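Local coordinates for protein beta-Lactamase/D-Alanine Carboxypeptidase (PDB 5EVI) that probably hydrolyses beta-lactams to substituted beta-amino acids, as expected of a class-C beta-lactamase linked to antibiotic resistance, at residues Val58-Leu63 against Ser231-Ile236; Ile34-His39 against Leu337-Leu342; Glu212-Asn217 against Ser321-Gly326; Leu15-Ala20 against Tyr45-Ala50. All blocks are in the same frame, centred on the assembly; numbering follows the deposited sequence. Where two conformers were deposited one is given.

Interaction 1 of 4, residues Val58-Leu63 against Ser231-Ile236; sequences VSSDTL and SSRDLI
This is a polar contact between a loop and a helix N-terminus: the type I turn S59-T62, in the loop between strand 43-48 and helix 70-83, sits against the first turn of helix 232-243. Its strongest link is a salt bridge, with R233 NE 2.7 Å from D61 OD1 and an N-H...O angle of 173°. OD1 offers its syn lone pair and lies within 2° of the guanidinium plane, but the carboxylate is rotated 36° from that plane, consistent with NH2 making only weak bonds to OD1 and OD2. R233 gets there by leaving CG anti to its backbone N and bending at chi3; S60 CB then lies over one guanidinium face, 3.5 Å from R233 NH2. F44 makes a cation-pi contact with the same group. S231 is the N-cap, its OG accepting from D234 N at 3.0 Å. One water accepts from S232 N at 2.8 Å and donates to both S59 O and T62 O; a second joins S231 OG to D234 OD1. The helix's first N-H groups are thus satisfied by a side chain, a water and, weakly, S60 O. The D61 carboxylate, close to that N-terminus and to R233, probably stays ionised.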
loop_
_atom_site.group_PDB
_atom_site.type_symbol
_atom_site.label_atom_id
_atom_site.label_comp_id
_atom_site.label_asym_id
_atom_site.label_seq_id
_atom_site.Cartn_x
_atom_site.Cartn_y
_atom_site.Cartn_z
ATOM N N VAL D 58 -16.878 -9.693 -12.513
ATOM C CA VAL D 58 -15.846 -8.757 -12.123
ATOM C C VAL D 58 -15.646 -7.793 -13.309
ATOM O O VAL D 58 -15.538 -8.222 -14.470
ATOM C CB VAL D 58 -14.527 -9.470 -11.737
ATOM C CG1 VAL D 58 -13.410 -8.472 -11.503
ATOM C CG2 VAL D 58 -14.725 -10.327 -10.490
ATOM N N SER D 59 -15.638 -6.501 -13.000
ATOM C CA SER D 59 -15.267 -5.449 -13.959
ATOM C C SER D 59 -14.065 -4.650 -13.463
ATOM O O SER D 59 -13.654 -4.732 -12.293
ATOM C CB SER D 59 -16.441 -4.480 -14.157
ATOM O OG SER D 59 -16.580 -3.627 -13.027
ATOM N N SER D 60 -13.550 -3.803 -14.340
ATOM C CA SER D 60 -12.546 -2.812 -13.943
ATOM C C SER D 60 -13.081 -1.732 -12.971
ATOM O O SER D 60 -12.318 -0.870 -12.548
ATOM C CB SER D 60 -11.964 -2.154 -15.190
ATOM O OG SER D 60 -11.329 -3.141 -15.983
ATOM N N ASP D 61 -14.385 -1.753 -12.661
ATOM C CA ASP D 61 -14.999 -0.842 -11.675
ATOM C C ASP D 61 -15.449 -1.516 -10.383
ATOM O O ASP D 61 -15.868 -0.843 -9.448
ATOM C CB ASP D 61 -16.186 -0.145 -12.328
ATOM C CG ASP D 61 -15.801 0.522 -13.635
ATOM O OD1 ASP D 61 -14.769 1.241 -13.641
ATOM O OD2 ASP D 61 -16.499 0.299 -14.653
ATOM N N THR D 62 -15.389 -2.841 -10.343
ATOM C CA THR D 62 -15.567 -3.601 -9.107
ATOM C C THR D 62 -14.617 -3.093 -8.022
ATOM O O THR D 62 -13.422 -2.974 -8.275
ATOM C CB THR D 62 -15.234 -5.063 -9.364
ATOM O OG1 THR D 62 -16.035 -5.544 -10.447
ATOM C CG2 THR D 62 -15.462 -5.923 -8.113
ATOM N N LEU D 63 -15.146 -2.853 -6.822
ATOM C CA LEU D 63 -14.332 -2.391 -5.680
ATOM C C LEU D 63 -13.792 -3.584 -4.894
ATOM O O LEU D 63 -14.568 -4.456 -4.478
ATOM C CB LEU D 63 -15.147 -1.490 -4.732
ATOM C CG LEU D 63 -16.258 -0.592 -5.292
ATOM C CD1 LEU D 63 -16.878 0.226 -4.173
ATOM C CD2 LEU D 63 -15.763 0.317 -6.403
ATOM N N SER D 231 -10.995 0.198 -7.205
ATOM C CA SER D 231 -11.098 -0.563 -8.440
ATOM C C SER D 231 -9.718 -0.664 -9.104
ATOM O O SER D 231 -8.786 0.054 -8.731
ATOM C CB SER D 231 -12.066 0.141 -9.372
ATOM O OG SER D 231 -11.591 1.438 -9.696
ATOM N N SER D 232 -9.584 -1.551 -10.085
ATOM C CA SER D 232 -8.329 -1.653 -10.842
ATOM C C SER D 232 -8.097 -0.395 -11.692
ATOM O O SER D 232 -6.964 0.073 -11.815
ATOM C CB SER D 232 -8.315 -2.902 -11.722
ATOM O OG SER D 232 -9.293 -2.833 -12.735
ATOM N N ARG D 233 -9.186 0.141 -12.249
ATOM C CA ARG D 233 -9.154 1.378 -13.040
ATOM C C ARG D 233 -8.656 2.569 -12.218
ATOM O O ARG D 233 -7.857 3.365 -12.706
ATOM C CB ARG D 233 -10.541 1.682 -13.623
ATOM C CG ARG D 233 -10.539 2.683 -14.767
ATOM C CD ARG D 233 -11.942 3.151 -15.113
ATOM N NE ARG D 233 -12.855 2.048 -15.426
ATOM C CZ ARG D 233 -12.896 1.374 -16.579
ATOM N NH1 ARG D 233 -12.063 1.653 -17.583
ATOM N NH2 ARG D 233 -13.784 0.395 -16.729
ATOM N N ASP D 234 -9.128 2.686 -10.977
ATOM C CA ASP D 234 -8.638 3.729 -10.065
ATOM C C ASP D 234 -7.200 3.475 -9.616
ATOM O O ASP D 234 -6.383 4.393 -9.619
ATOM C CB ASP D 234 -9.540 3.879 -8.831
ATOM C CG ASP D 234 -10.705 4.825 -9.069
ATOM O OD1 ASP D 234 -11.377 4.710 -10.117
ATOM O OD2 ASP D 234 -10.949 5.692 -8.201
ATOM N N LEU D 235 -6.896 2.237 -9.231
ATOM C CA LEU D 235 -5.583 1.918 -8.665
ATOM C C LEU D 235 -4.454 1.981 -9.704
ATOM O O LEU D 235 -3.334 2.348 -9.358
ATOM C CB LEU D 235 -5.603 0.562 -7.944
ATOM C CG LEU D 235 -4.522 0.317 -6.881
ATOM C CD1 LEU D 235 -4.565 1.382 -5.787
ATOM C CD2 LEU D 235 -4.656 -1.085 -6.289
ATOM N N ILE D 236 -4.744 1.638 -10.962
ATOM C CA ILE D 236 -3.757 1.782 -12.049
ATOM C C ILE D 236 -3.471 3.258 -12.387
ATOM O O ILE D 236 -2.381 3.581 -12.863
ATOM C CB ILE D 236 -4.162 0.973 -13.314
ATOM C CG1 ILE D 236 -2.970 0.756 -14.266
ATOM C CG2 ILE D 236 -5.309 1.635 -14.063
ATOM C CD1 ILE D 236 -1.867 -0.126 -13.718
HETATM O O HOH W 1 -11.501 -3.576 -10.263
HETATM O O HOH W 2 -13.626 2.846 -10.839
#

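Interaction 2 of 4, residues Ile34-His39 against Leu337-Leu342; sequences IAITRH and LGIVIL
Strands 34-38 and 337-342 run antiparallel, their axes 174° apart in direction and 4.6 Å at closest approach, and four backbone hydrogen bonds join them in two reciprocal pairs. A35 and V340 form one hydrogen-bonded pair, A35 N to V340 O and V340 N to A35 O each measuring 2.9 Å; T37 and G338 form the other, with T37 N 2.8 Å from G338 O. All four donors lie in the acceptor's carbonyl plane, as expected of a regular ladder. At the non-hydrogen-bonded pairs between and beyond them CA-H groups approach the same carbonyl oxygens, I34 CA standing 3.2 Å from V340 O.

The face bearing I34, I36, I339 and I341 is aliphatic. I34 lies alongside I341, pointing the same way, and its CG1 meets I341 CG2 at 3.9 Å. Diagonally, I34 CG2, anti to the backbone N, touches I339 CD1 at 4.1 Å. I339 instead has CG1 anti to its backbone N (chi1 -169°), which brings CG1 to 3.4 Å from A35 O. At the end of this face R38 crosses L337 obliquely. On the other face T37 CG2 rests over the G338 backbone, 3.5 Å from G338 O, an approach this close because G338 has no side chain on that face; T37 OG1 is hydrogen-bonded to E240.

Within the antiparallel sheet of this beta-lactamase fold the pair is flanked by strands 43-48 and 326-332. Helix 349-363 packs on the isoleucine face through L355, I359 and L360, and helix 232-243 on the A35, T37 and V340 face through L235, I236 and I243.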
loop_
_atom_site.group_PDB
_atom_site.type_symbol
_atom_site.label_atom_id
_atom_site.label_comp_id
_atom_site.label_asym_id
_atom_site.label_seq_id
_atom_site.Cartn_x
_atom_site.Cartn_y
_atom_site.Cartn_z
ATOM N N ILE D 34 -7.312 -7.376 -13.280
ATOM C CA ILE D 34 -5.905 -7.046 -13.596
ATOM C C ILE D 34 -5.898 -5.786 -14.465
ATOM O O ILE D 34 -6.619 -5.731 -15.455
ATOM C CB ILE D 34 -5.221 -8.217 -14.347
ATOM C CG1 ILE D 34 -5.168 -9.467 -13.468
ATOM C CG2 ILE D 34 -3.818 -7.841 -14.833
ATOM C CD1 ILE D 34 -4.791 -10.750 -14.191
ATOM N N ALA D 35 -5.129 -4.779 -14.062
ATOM C CA ALA D 35 -4.818 -3.607 -14.888
ATOM C C ALA D 35 -3.335 -3.631 -15.235
ATOM O O ALA D 35 -2.523 -3.905 -14.364
ATOM C CB ALA D 35 -5.134 -2.345 -14.112
ATOM N N ILE D 36 -2.995 -3.337 -16.491
ATOM C CA ILE D 36 -1.599 -3.145 -16.914
ATOM C C ILE D 36 -1.449 -1.780 -17.575
ATOM O O ILE D 36 -2.309 -1.372 -18.350
ATOM C CB ILE D 36 -1.139 -4.238 -17.914
ATOM C CG1 ILE D 36 -1.430 -5.636 -17.358
ATOM C CG2 ILE D 36 0.358 -4.097 -18.215
ATOM C CD1 ILE D 36 -1.252 -6.745 -18.376
ATOM N N THR D 37 -0.346 -1.086 -17.289
ATOM C CA THR D 37 -0.057 0.185 -17.952
ATOM C C THR D 37 1.330 0.054 -18.590
ATOM O O THR D 37 2.243 -0.507 -17.986
ATOM C CB THR D 37 -0.222 1.400 -17.011
ATOM O OG1 THR D 37 -0.018 2.624 -17.740
ATOM C CG2 THR D 37 0.704 1.316 -15.795
ATOM N N ARG D 38 1.439 0.513 -19.839
ATOM C CA ARG D 38 2.661 0.381 -20.636
ATOM C C ARG D 38 2.763 1.648 -21.488
ATOM O O ARG D 38 1.973 1.829 -22.428
ATOM C CB ARG D 38 2.588 -0.879 -21.519
ATOM C CG ARG D 38 3.833 -1.751 -21.485
ATOM C CD ARG D 38 4.894 -1.345 -22.508
ATOM N NE ARG D 38 4.643 -1.939 -23.815
ATOM C CZ ARG D 38 5.493 -1.936 -24.848
ATOM N NH1 ARG D 38 5.134 -2.523 -25.987
ATOM N NH2 ARG D 38 6.703 -1.372 -24.757
ATOM N N HIS D 39 3.704 2.524 -21.135
ATOM C CA HIS D 39 3.855 3.849 -21.767
ATOM C C HIS D 39 2.541 4.638 -21.819
ATOM O O HIS D 39 2.218 5.257 -22.838
ATOM C CB HIS D 39 4.471 3.710 -23.168
ATOM C CG HIS D 39 5.826 3.075 -23.165
ATOM N ND1 HIS D 39 6.933 3.690 -22.626
ATOM C CD2 HIS D 39 6.251 1.878 -23.628
ATOM C CE1 HIS D 39 7.981 2.893 -22.744
ATOM N NE2 HIS D 39 7.597 1.792 -23.361
ATOM N N LEU D 337 5.866 1.062 -16.931
ATOM C CA LEU D 337 5.333 -0.301 -16.984
ATOM C C LEU D 337 4.822 -0.647 -15.583
ATOM O O LEU D 337 5.607 -0.695 -14.644
ATOM C CB LEU D 337 6.452 -1.252 -17.434
ATOM C CG LEU D 337 6.251 -2.771 -17.514
ATOM C CD1 LEU D 337 5.260 -3.126 -18.608
ATOM C CD2 LEU D 337 7.573 -3.482 -17.773
ATOM N N GLY D 338 3.513 -0.849 -15.437
ATOM C CA GLY D 338 2.900 -1.045 -14.111
ATOM C C GLY D 338 1.747 -2.025 -14.142
ATOM O O GLY D 338 1.081 -2.156 -15.166
ATOM N N ILE D 339 1.510 -2.708 -13.020
ATOM C CA ILE D 339 0.434 -3.708 -12.926
ATOM C C ILE D 339 -0.287 -3.623 -11.580
ATOM O O ILE D 339 0.306 -3.289 -10.556
ATOM C CB ILE D 339 0.958 -5.145 -13.163
ATOM C CG1 ILE D 339 -0.209 -6.141 -13.332
ATOM C CG2 ILE D 339 1.892 -5.571 -12.041
ATOM C CD1 ILE D 339 0.193 -7.518 -13.831
ATOM N N VAL D 340 -1.575 -3.918 -11.610
ATOM C CA VAL D 340 -2.368 -4.108 -10.417
ATOM C C VAL D 340 -3.162 -5.385 -10.605
ATOM O O VAL D 340 -3.800 -5.573 -11.643
ATOM C CB VAL D 340 -3.320 -2.930 -10.195
ATOM C CG1 VAL D 340 -4.271 -3.206 -9.033
ATOM C CG2 VAL D 340 -2.507 -1.667 -9.958
ATOM N N ILE D 341 -3.116 -6.252 -9.598
ATOM C CA ILE D 341 -3.879 -7.491 -9.595
ATOM C C ILE D 341 -4.650 -7.568 -8.281
ATOM O O ILE D 341 -4.053 -7.752 -7.223
ATOM C CB ILE D 341 -2.980 -8.738 -9.769
ATOM C CG1 ILE D 341 -2.095 -8.577 -11.022
ATOM C CG2 ILE D 341 -3.846 -10.000 -9.838
ATOM C CD1 ILE D 341 -1.249 -9.782 -11.384
ATOM N N LEU D 342 -5.971 -7.442 -8.381
ATOM C CA LEU D 342 -6.872 -7.474 -7.242
ATOM C C LEU D 342 -7.711 -8.739 -7.289
ATOM O O LEU D 342 -8.359 -9.016 -8.299
ATOM C CB LEU D 342 -7.787 -6.254 -7.271
ATOM C CG LEU D 342 -7.075 -4.897 -7.230
ATOM C CD1 LEU D 342 -8.075 -3.759 -7.327
ATOM C CD2 LEU D 342 -6.222 -4.760 -5.973
#

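Interaction 3 of 4, residues Glu212-Asn217 against Ser321-Gly326; sequences EPVRVN and STNGFG. With EDO (1,2-ethanediol), chain Q.
V214 crosses N323 obliquely, its CG2, anti to the backbone N, reaching 3.2 Å from N323 ND2, while its CG1 rests on the G324 backbone 3.7 Å from CA. G324, with no side chain, lets the two backbones come together here. V216 CG1, anti to the carbonyl carbon, pushes against T322 at about a right angle; it stands 3.4 Å from T322 CG2, tighter than ordinary van der Waals contact. N323 OD1 lies 3.7 Å from V216 CG1, so in this conformer the amide spans both valines. The 321-326 loop is itself closed by a backbone bond, T322 N to F325 O, 3.1 Å. The poorly ordered R215 makes a cation-pi pair with Y203 and donates to Y203 O; its terminal nitrogens also bond O2 of an ethanediol, probably from the crystallisation liquor. The contact lays strand 213-214 and the residues that follow it against the loop joining strands 315-321 and 326-332. T322 lies close to residues that probably form the active site, as in class-C beta-lactamases, without touching them. No hydrogen bond spans the two segments directly. Polar linkage instead passes through E65, whose carboxylate bonds T322 OG1 and V216 N, implying that van der Waals contact sets the fit and a shared acid ties both sides.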
loop_
_atom_site.group_PDB
_atom_site.type_symbol
_atom_site.label_atom_id
_atom_site.label_comp_id
_atom_site.label_asym_id
_atom_site.label_seq_id
_atom_site.Cartn_x
_atom_site.Cartn_y
_atom_site.Cartn_z
ATOM N N GLU D 212 -15.825 -19.023 2.585
ATOM C CA GLU D 212 -17.063 -18.409 3.056
ATOM C C GLU D 212 -16.940 -16.878 2.955
ATOM O O GLU D 212 -15.828 -16.349 3.026
ATOM C CB GLU D 212 -17.357 -18.868 4.486
ATOM C CG GLU D 212 -17.710 -20.354 4.577
ATOM C CD GLU D 212 -17.561 -20.938 5.975
ATOM O OE1 GLU D 212 -17.351 -22.166 6.090
ATOM O OE2 GLU D 212 -17.656 -20.179 6.961
ATOM N N PRO D 213 -18.077 -16.171 2.781
ATOM C CA PRO D 213 -18.036 -14.732 2.529
ATOM C C PRO D 213 -17.619 -13.914 3.756
ATOM O O PRO D 213 -18.056 -14.209 4.872
ATOM C CB PRO D 213 -19.471 -14.402 2.101
ATOM C CG PRO D 213 -20.311 -15.458 2.713
ATOM C CD PRO D 213 -19.459 -16.691 2.774
ATOM N N VAL D 214 -16.774 -12.904 3.536
ATOM C CA VAL D 214 -16.292 -12.030 4.607
ATOM C C VAL D 214 -15.813 -10.671 4.076
ATOM O O VAL D 214 -15.271 -10.577 2.972
ATOM C CB VAL D 214 -15.140 -12.703 5.398
ATOM C CG1 VAL D 214 -13.867 -12.804 4.555
ATOM C CG2 VAL D 214 -14.870 -11.973 6.708
ATOM N N ARG D 215 -16.021 -9.633 4.883
ATOM C CA ARG D 215 -15.447 -8.308 4.653
ATOM C C ARG D 215 -14.833 -7.812 5.960
ATOM O O ARG D 215 -15.199 -8.286 7.037
ATOM C CB ARG D 215 -16.515 -7.331 4.161
ATOM C CG ARG D 215 -17.027 -7.613 2.757
ATOM C CD ARG D 215 -17.939 -6.494 2.284
ATOM N NE ARG D 215 -18.393 -6.677 0.903
ATOM C CZ ARG D 215 -19.486 -7.343 0.517
ATOM N NH1 ARG D 215 -20.296 -7.935 1.395
ATOM N NH2 ARG D 215 -19.777 -7.423 -0.777
ATOM N N VAL D 216 -13.907 -6.860 5.854
ATOM C CA VAL D 216 -13.156 -6.362 7.019
ATOM C C VAL D 216 -14.053 -5.783 8.108
ATOM O O VAL D 216 -15.102 -5.203 7.818
ATOM C CB VAL D 216 -12.079 -5.298 6.655
ATOM C CG1 VAL D 216 -10.919 -5.944 5.913
ATOM C CG2 VAL D 216 -12.658 -4.118 5.870
ATOM N N ASN D 217 -13.630 -5.964 9.356
ATOM C CA ASN D 217 -14.296 -5.353 10.505
ATOM C C ASN D 217 -13.727 -3.961 10.755
ATOM O O ASN D 217 -12.624 -3.650 10.289
ATOM C CB ASN D 217 -14.117 -6.215 11.758
ATOM C CG ASN D 217 -14.945 -7.484 11.719
ATOM O OD1 ASN D 217 -16.143 -7.447 11.440
ATOM N ND2 ASN D 217 -14.312 -8.615 12.013
ATOM N N SER D 321 -3.305 -7.514 1.934
ATOM C CA SER D 321 -4.262 -8.556 2.253
ATOM C C SER D 321 -5.281 -8.132 3.319
ATOM O O SER D 321 -5.007 -7.298 4.179
ATOM C CB SER D 321 -3.525 -9.802 2.754
ATOM O OG SER D 321 -2.671 -10.307 1.753
ATOM N N THR D 322 -6.475 -8.702 3.216
ATOM C CA THR D 322 -7.437 -8.731 4.306
ATOM C C THR D 322 -7.798 -10.217 4.499
ATOM O O THR D 322 -7.124 -11.107 3.936
ATOM C CB THR D 322 -8.666 -7.824 4.027
ATOM O OG1 THR D 322 -9.341 -8.243 2.832
ATOM C CG2 THR D 322 -8.251 -6.354 3.878
ATOM N N ASN D 323 -8.827 -10.466 5.312
ATOM C CA ASN D 323 -9.376 -11.812 5.507
ATOM C C ASN D 323 -9.961 -12.432 4.232
ATOM O O ASN D 323 -9.849 -13.637 4.029
ATOM C CB ASN D 323 -10.378 -11.908 6.696
ATOM C CG ASN D 323 -11.227 -10.643 6.930
ATOM O OD1 ASN D 323 -11.057 -9.601 6.295
ATOM N ND2 ASN D 323 -12.132 -10.735 7.895
ATOM N N GLY D 324 -10.543 -11.592 3.381
ATOM C CA GLY D 324 -11.216 -12.029 2.158
ATOM C C GLY D 324 -10.505 -11.732 0.854
ATOM O O GLY D 324 -10.796 -12.397 -0.139
ATOM N N PHE D 325 -9.553 -10.784 0.865
ATOM C CA PHE D 325 -8.983 -10.217 -0.353
ATOM C C PHE D 325 -7.465 -10.309 -0.360
ATOM O O PHE D 325 -6.831 -10.415 0.696
ATOM C CB PHE D 325 -9.358 -8.748 -0.497
ATOM C CG PHE D 325 -10.831 -8.498 -0.679
ATOM C CD1 PHE D 325 -11.343 -8.200 -1.939
ATOM C CD2 PHE D 325 -11.701 -8.523 0.404
ATOM C CE1 PHE D 325 -12.700 -7.965 -2.108
ATOM C CE2 PHE D 325 -13.055 -8.265 0.236
ATOM C CZ PHE D 325 -13.548 -7.992 -1.016
ATOM N N GLY D 326 -6.900 -10.235 -1.558
ATOM C CA GLY D 326 -5.449 -10.187 -1.735
ATOM C C GLY D 326 -5.080 -9.413 -2.981
ATOM O O GLY D 326 -5.457 -9.818 -4.095
HETATM C C1 EDO Q . -23.820 -9.513 -2.017
HETATM O O1 EDO Q . -22.738 -9.288 -2.922
HETATM C C2 EDO Q . -23.295 -9.468 -0.587
HETATM O O2 EDO Q . -22.371 -8.385 -0.446
#

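Interaction 4 of 4, residues Leu15-Ala20 against Tyr45-Ala50; sequences LVQTEA and YNYGVA. With SO4 (sulfate ion), chain O.
The Y45 ring has V16 over one face, its CG1 3.8 Å above the plane and displaced toward the rim, whereas the Y47 ring meets a sulfate oxygen, O1, at its edge and A20 CB and Q17 CA obliquely. These contacts pack the N-terminal helix 9-20 on edge strand 43-48 of the antiparallel sheet in the beta-lactamase fold. Helix and strand axes cross at -37° and come within 9.7 Å, a separation bridged by side chains, with no hydrogen bond between the two segments.

The V16-Y45 contact is a CH-pi interaction: CG1 lies 4.1 Å from the ring centroid, 22° off the normal. V16 sets this up by holding CG1 anti to the backbone N, so both methyls can use the ring, CG2 being 4.1 Å from Y45 CZ. Both tyrosines have CG anti to their carbonyl carbon. Y45 and Y47, two apart on the strand, thus project to the same side and meet V16 and A20, one helical turn apart. A20 CB touches Y47 CE2 at 3.6 Å, and Y47 OH reaches the helix backbone, 3.5 Å from Q17 CA. Y45 OH is hydrogen-bonded to D13 of the same helix. V16 also packs on I34 and on I359 of helix 349-363.

Just past Y47 the strand ends at G48, whose positive phi turns the chain. The sulfate, probably from the crystallisation liquor, is bound there and also by R21: G48 N donates to its O4 at 3.1 Å.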
loop_
_atom_site.group_PDB
_atom_site.type_symbol
_atom_site.label_atom_id
_atom_site.label_comp_id
_atom_site.label_asym_id
_atom_site.label_seq_id
_atom_site.Cartn_x
_atom_site.Cartn_y
_atom_site.Cartn_z
ATOM N N LEU D 15 -2.278 -14.768 -23.456
ATOM C CA LEU D 15 -1.248 -15.035 -22.445
ATOM C C LEU D 15 -1.716 -14.685 -21.021
ATOM O O LEU D 15 -1.566 -15.493 -20.110
ATOM C CB LEU D 15 0.044 -14.283 -22.766
ATOM C CG LEU D 15 0.850 -14.764 -23.980
ATOM C CD1 LEU D 15 1.875 -13.717 -24.391
ATOM C CD2 LEU D 15 1.523 -16.103 -23.705
ATOM N N VAL D 16 -2.288 -13.497 -20.836
ATOM C CA VAL D 16 -2.735 -13.077 -19.496
ATOM C C VAL D 16 -3.835 -14.021 -19.024
ATOM O O VAL D 16 -3.808 -14.478 -17.890
ATOM C CB VAL D 16 -3.212 -11.603 -19.435
ATOM C CG1 VAL D 16 -3.742 -11.262 -18.041
ATOM C CG2 VAL D 16 -2.083 -10.644 -19.799
ATOM N N GLN D 17 -4.764 -14.343 -19.926
ATOM C CA GLN D 17 -5.842 -15.274 -19.637
ATOM C C GLN D 17 -5.316 -16.610 -19.131
ATOM O O GLN D 17 -5.766 -17.105 -18.094
ATOM C CB GLN D 17 -6.682 -15.505 -20.889
ATOM C CG GLN D 17 -7.928 -16.343 -20.676
ATOM C CD GLN D 17 -8.784 -16.372 -21.917
ATOM O OE1 GLN D 17 -8.312 -16.730 -22.999
ATOM N NE2 GLN D 17 -10.035 -15.967 -21.779
ATOM N N THR D 18 -4.354 -17.177 -19.860
ATOM C CA THR D 18 -3.753 -18.465 -19.484
ATOM C C THR D 18 -3.182 -18.388 -18.067
ATOM O O THR D 18 -3.576 -19.175 -17.208
ATOM C CB THR D 18 -2.661 -18.910 -20.488
ATOM O OG1 THR D 18 -3.257 -19.080 -21.782
ATOM C CG2 THR D 18 -2.003 -20.220 -20.049
ATOM N N GLU D 19 -2.307 -17.408 -17.831
ATOM C CA GLU D 19 -1.644 -17.247 -16.526
ATOM C C GLU D 19 -2.645 -16.936 -15.406
ATOM O O GLU D 19 -2.486 -17.419 -14.283
ATOM C CB GLU D 19 -0.591 -16.129 -16.544
ATOM C CG GLU D 19 0.500 -16.215 -17.600
ATOM C CD GLU D 19 1.554 -17.287 -17.364
ATOM O OE1 GLU D 19 2.543 -17.288 -18.119
ATOM O OE2 GLU D 19 1.416 -18.131 -16.461
ATOM N N ALA D 20 -3.663 -16.129 -15.716
ATOM C CA ALA D 20 -4.689 -15.772 -14.728
ATOM C C ALA D 20 -5.500 -16.992 -14.325
ATOM O O ALA D 20 -5.562 -17.330 -13.142
ATOM C CB ALA D 20 -5.604 -14.687 -15.257
ATOM N N TYR D 45 -8.117 -6.719 -17.722
ATOM C CA TYR D 45 -8.413 -8.141 -17.798
ATOM C C TYR D 45 -9.185 -8.525 -16.554
ATOM O O TYR D 45 -8.663 -8.419 -15.446
ATOM C CB TYR D 45 -7.121 -8.951 -17.862
ATOM C CG TYR D 45 -6.248 -8.540 -19.001
ATOM C CD1 TYR D 45 -6.489 -9.019 -20.277
ATOM C CD2 TYR D 45 -5.209 -7.632 -18.818
ATOM C CE1 TYR D 45 -5.713 -8.623 -21.342
ATOM C CE2 TYR D 45 -4.414 -7.240 -19.881
ATOM C CZ TYR D 45 -4.669 -7.741 -21.142
ATOM O OH TYR D 45 -3.886 -7.354 -22.203
ATOM N N ASN D 46 -10.428 -8.949 -16.742
ATOM C CA ASN D 46 -11.300 -9.318 -15.643
ATOM C C ASN D 46 -11.819 -10.738 -15.839
ATOM O O ASN D 46 -12.150 -11.135 -16.962
ATOM C CB ASN D 46 -12.439 -8.316 -15.527
ATOM C CG ASN D 46 -11.945 -6.905 -15.222
ATOM O OD1 ASN D 46 -11.470 -6.640 -14.127
ATOM N ND2 ASN D 46 -12.063 -5.995 -16.190
ATOM N N TYR D 47 -11.857 -11.500 -14.744
ATOM C CA TYR D 47 -12.260 -12.907 -14.749
ATOM C C TYR D 47 -13.103 -13.215 -13.516
ATOM O O TYR D 47 -12.861 -12.664 -12.433
ATOM C CB TYR D 47 -11.015 -13.795 -14.762
ATOM C CG TYR D 47 -10.037 -13.401 -15.846
ATOM C CD1 TYR D 47 -10.310 -13.675 -17.186
ATOM C CD2 TYR D 47 -8.866 -12.702 -15.543
ATOM C CE1 TYR D 47 -9.428 -13.291 -18.192
ATOM C CE2 TYR D 47 -7.984 -12.316 -16.539
ATOM C CZ TYR D 47 -8.265 -12.621 -17.860
ATOM O OH TYR D 47 -7.393 -12.231 -18.846
ATOM N N GLY D 48 -14.104 -14.072 -13.693
ATOM C CA GLY D 48 -14.911 -14.561 -12.577
ATOM C C GLY D 48 -15.918 -13.549 -12.068
ATOM O O GLY D 48 -16.214 -12.534 -12.733
ATOM N N VAL D 49 -16.442 -13.831 -10.879
ATOM C CA VAL D 49 -17.506 -13.029 -10.279
ATOM C C VAL D 49 -17.042 -12.321 -9.005
ATOM O O VAL D 49 -16.185 -12.834 -8.252
ATOM C CB VAL D 49 -18.774 -13.888 -10.019
ATOM C CG1 VAL D 49 -19.243 -14.542 -11.322
ATOM C CG2 VAL D 49 -18.539 -14.946 -8.947
ATOM N N ALA D 50 -17.594 -11.133 -8.783
ATOM C CA ALA D 50 -17.292 -10.343 -7.582
ATOM C C ALA D 50 -18.007 -10.896 -6.349
ATOM O O ALA D 50 -17.574 -10.645 -5.218
ATOM C CB ALA D 50 -17.672 -8.883 -7.794
HETATM S S SO4 O . -15.087 -15.824 -16.599
HETATM O O1 SO4 O . -13.610 -15.812 -16.535
HETATM O O2 SO4 O . -15.509 -16.331 -17.923
HETATM O O3 SO4 O . -15.628 -16.697 -15.530
HETATM O O4 SO4 O . -15.602 -14.450 -16.405
#

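In the fold
Interactions 1, 2 and 4 form one continuous block on the same side of the chain's centre, all touching strand 31-38 or its neighbours in the sheet. All three are buried; interaction 2 is the sheet itself, held by backbone bonds and aliphatic contacts. Interaction 1 packs on one face of that sheet, I236 CB lying 3.5 Å from A35 CB, and adds charge and ordered water at a helix start. Interaction 4 packs the N-terminal helix on the other side and touches I34 through V16; it relies on aromatic rings. S60 OG and N46 ND2 link interactions 1 and 4. Interaction 3 stands apart, partly buried, its centre about 17 to 23 Å from the others, joining a short strand and its continuation to a loop, largely by van der Waals contact.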